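Local structure of major capsid protein (Norovirus Hu/GI.7/TCH-060/USA/2003, 4P25) at residues C107-S112 with A160-S165. The protein forms the norovirus capsid, its protruding P domain pairing as a dimer and binding fucosylated histo-blood group antigens such as Lewis Y. Residues are numbered along the deposited sequence; the frame is centred on the assembly and turned at random.
Sequences CDWHVS and AWVSPS. With GAL (beta-D-galactopyranose), chain E; FUC (alpha-L-fucopyranose), chain B.
The imidazole of His-110 lies flat on the six-membered ring of Trp-161, centroids 3.5 Å apart and planes 16° from parallel, while His-110 CB sits over the face of the five-membered ring. Trp-161 CG is placed between its backbone N and carbonyl carbon (chi1 57°), which folds the indole beneath the histidine. Beside this stack lies a classic beta bulge: the N atoms of Ala-160 and Trp-161 both turn to His-110 O, the first at 2.8 Å, the second weakly. Antiparallel pairing continues through His-110 N to Trp-161 O and a reciprocal pair of bonds between Asp-108 and Ser-163.

The stack holds the imidazole edge-on to the sugars, where His-110 NE2 donates to galactose O3 at 3.1 Å. Galactose O3 in turn donates to Asp-108 OD2 (2.7 Å), and galactose O4 donates to the carbonyl O of Pro-164 at 2.8 Å. A fucose meets the indole rim, its O5 3.5 Å from Trp-161 CH2. At the partly exposed Ser-165 end a water joins Asp-108 OD1 to Ser-165 OG, where the two side chains make no direct bond across the segments; Lys-131 makes a salt bridge with that carboxylate and probably favours its charged form.

On the other face of the sheet, Val-162 CG1 touches Trp-109 CD1 at 3.8 Å. The indole of Trp-109 packs edge-to-face with Phe-136 and donates through NE1 to Ile-104 O. Strand 108-115 runs between strands 125-130 and 154-163, with 66-73 beyond the latter; Arg-127 of strand 125-130 touches the side chains of both His-110 and Trp-161, and Met-125 of the second subunit packs on Trp-161, placing the glycan pocket beside the dimer interface.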
loop_
_atom_site.group_PDB
_atom_site.type_symbol
_atom_site.label_atom_id
_atom_site.label_comp_id
_atom_site.label_asym_id
_atom_site.label_seq_id
_atom_site.Cartn_x
_atom_site.Cartn_y
_atom_site.Cartn_z
ATOM N N CYS A 107 -11.043 -15.568 -13.566
ATOM C CA CYS A 107 -11.904 -14.423 -13.813
ATOM C C CYS A 107 -11.211 -13.475 -14.776
ATOM O O CYS A 107 -10.000 -13.570 -14.992
ATOM C CB CYS A 107 -12.257 -13.699 -12.505
ATOM S SG CYS A 107 -10.838 -13.090 -11.534
ATOM N N ASP A 108 -11.982 -12.576 -15.377
ATOM C CA ASP A 108 -11.396 -11.478 -16.123
ATOM C C ASP A 108 -10.840 -10.442 -15.158
ATOM O O ASP A 108 -11.419 -10.186 -14.095
ATOM C CB ASP A 108 -12.435 -10.816 -17.024
ATOM C CG ASP A 108 -12.624 -11.538 -18.347
ATOM O OD1 ASP A 108 -12.281 -12.737 -18.459
ATOM O OD2 ASP A 108 -13.143 -10.887 -19.278
ATOM N N TRP A 109 -9.709 -9.852 -15.527
ATOM C CA TRP A 109 -9.144 -8.732 -14.797
ATOM C C TRP A 109 -9.331 -7.451 -15.584
ATOM O O TRP A 109 -9.342 -7.463 -16.812
ATOM C CB TRP A 109 -7.647 -8.932 -14.565
ATOM C CG TRP A 109 -7.302 -10.064 -13.668
ATOM C CD1 TRP A 109 -8.151 -10.792 -12.884
ATOM C CD2 TRP A 109 -5.995 -10.601 -13.455
ATOM N NE1 TRP A 109 -7.444 -11.754 -12.195
ATOM C CE2 TRP A 109 -6.118 -11.657 -12.531
ATOM C CE3 TRP A 109 -4.727 -10.291 -13.961
ATOM C CZ2 TRP A 109 -5.020 -12.405 -12.100
ATOM C CZ3 TRP A 109 -3.639 -11.032 -13.536
ATOM C CH2 TRP A 109 -3.791 -12.080 -12.618
ATOM N N HIS A 110 -9.463 -6.345 -14.866
ATOM C CA HIS A 110 -9.508 -5.035 -15.482
ATOM C C HIS A 110 -8.501 -4.174 -14.748
ATOM O O HIS A 110 -8.670 -3.860 -13.570
ATOM C CB HIS A 110 -10.931 -4.496 -15.418
ATOM C CG HIS A 110 -11.932 -5.452 -15.985
ATOM N ND1 HIS A 110 -12.688 -6.295 -15.197
ATOM C CD2 HIS A 110 -12.351 -5.654 -17.259
ATOM C CE1 HIS A 110 -13.505 -6.994 -15.963
ATOM N NE2 HIS A 110 -13.322 -6.624 -17.218
ATOM N N VAL A 111 -7.425 -3.839 -15.455
ATOM C CA VAL A 111 -6.217 -3.296 -14.846
ATOM C C VAL A 111 -6.002 -1.891 -15.361
ATOM O O VAL A 111 -5.944 -1.671 -16.574
ATOM C CB VAL A 111 -4.996 -4.160 -15.235
ATOM C CG1 VAL A 111 -3.738 -3.674 -14.523
ATOM C CG2 VAL A 111 -5.254 -5.637 -14.925
ATOM N N SER A 112 -5.893 -0.929 -14.450
ATOM C CA SER A 112 -5.737 0.470 -14.856
ATOM C C SER A 112 -4.274 0.875 -14.887
ATOM O O SER A 112 -3.606 0.900 -13.848
ATOM C CB SER A 112 -6.513 1.390 -13.925
ATOM O OG SER A 112 -6.485 2.715 -14.427
ATOM N N ALA A 160 -7.971 -3.123 -10.979
ATOM C CA ALA A 160 -9.053 -2.223 -10.581
ATOM C C ALA A 160 -10.328 -2.962 -10.179
ATOM O O ALA A 160 -10.973 -2.604 -9.195
ATOM C CB ALA A 160 -9.351 -1.229 -11.693
ATOM N N TRP A 161 -10.695 -3.972 -10.964
ATOM C CA TRP A 161 -11.873 -4.791 -10.687
ATOM C C TRP A 161 -11.814 -6.116 -11.438
ATOM O O TRP A 161 -11.004 -6.279 -12.346
ATOM C CB TRP A 161 -13.186 -4.041 -10.974
ATOM C CG TRP A 161 -13.387 -3.490 -12.382
ATOM C CD1 TRP A 161 -12.790 -2.387 -12.921
ATOM C CD2 TRP A 161 -14.296 -3.978 -13.383
ATOM N NE1 TRP A 161 -13.245 -2.174 -14.203
ATOM C CE2 TRP A 161 -14.174 -3.138 -14.510
ATOM C CE3 TRP A 161 -15.190 -5.056 -13.442
ATOM C CZ2 TRP A 161 -14.910 -3.336 -15.680
ATOM C CZ3 TRP A 161 -15.933 -5.247 -14.612
ATOM C CH2 TRP A 161 -15.781 -4.393 -15.710
ATOM N N VAL A 162 -12.662 -7.060 -11.041
ATOM C CA VAL A 162 -12.709 -8.367 -11.695
ATOM C C VAL A 162 -14.142 -8.717 -12.087
ATOM O O VAL A 162 -15.094 -8.199 -11.505
ATOM C CB VAL A 162 -12.118 -9.483 -10.800
ATOM C CG1 VAL A 162 -10.657 -9.199 -10.489
ATOM C CG2 VAL A 162 -12.926 -9.635 -9.515
ATOM N N SER A 163 -14.291 -9.592 -13.078
ATOM C CA SER A 163 -15.605 -9.990 -13.578
ATOM C C SER A 163 -15.538 -11.438 -14.086
ATOM O O SER A 163 -14.441 -11.976 -14.249
ATOM C CB SER A 163 -16.060 -9.022 -14.679
ATOM O OG SER A 163 -15.191 -9.071 -15.797
ATOM N N PRO A 164 -16.702 -12.083 -14.312
ATOM C CA PRO A 164 -16.697 -13.493 -14.731
ATOM C C PRO A 164 -15.975 -13.747 -16.057
ATOM O O PRO A 164 -15.968 -12.890 -16.940
ATOM C CB PRO A 164 -18.190 -13.813 -14.881
ATOM C CG PRO A 164 -18.865 -12.865 -13.968
ATOM C CD PRO A 164 -18.073 -11.598 -14.064
ATOM N N SER A 165 -15.372 -14.923 -16.189
ATOM C CA SER A 165 -14.659 -15.276 -17.412
ATOM C C SER A 165 -15.637 -15.508 -18.554
ATOM O O SER A 165 -15.327 -15.243 -19.714
ATOM C CB SER A 165 -13.808 -16.531 -17.195
ATOM O OG SER A 165 -12.757 -16.284 -16.277
HETATM C C1 GAL E . -18.260 -8.609 -20.227
HETATM C C2 GAL E . -17.002 -8.135 -19.520
HETATM C C3 GAL E . -15.948 -9.229 -19.570
HETATM C C4 GAL E . -16.528 -10.517 -19.010
HETATM C C5 GAL E . -17.812 -10.859 -19.745
HETATM C C6 GAL E . -18.400 -12.151 -19.175
HETATM O O2 GAL E . -16.501 -6.957 -20.170
HETATM O O3 GAL E . -14.810 -8.835 -18.789
HETATM O O4 GAL E . -16.806 -10.348 -17.612
HETATM O O5 GAL E . -18.756 -9.790 -19.581
HETATM O O6 GAL E . -19.397 -12.657 -20.066
HETATM C C1 FUC B . -16.156 -5.974 -19.183
HETATM C C2 FUC B . -15.306 -4.888 -19.823
HETATM C C3 FUC B . -16.095 -4.218 -20.936
HETATM C C4 FUC B . -17.425 -3.725 -20.389
HETATM C C5 FUC B . -18.156 -4.876 -19.718
HETATM C C6 FUC B . -19.491 -4.377 -19.161
HETATM O O2 FUC B . -14.113 -5.471 -20.366
HETATM O O3 FUC B . -15.347 -3.107 -21.450
HETATM O O4 FUC B . -17.193 -2.682 -19.433
HETATM O O5 FUC B . -17.353 -5.393 -18.647
HETATM O O HOH W 1 -11.058 -15.013 -17.977
#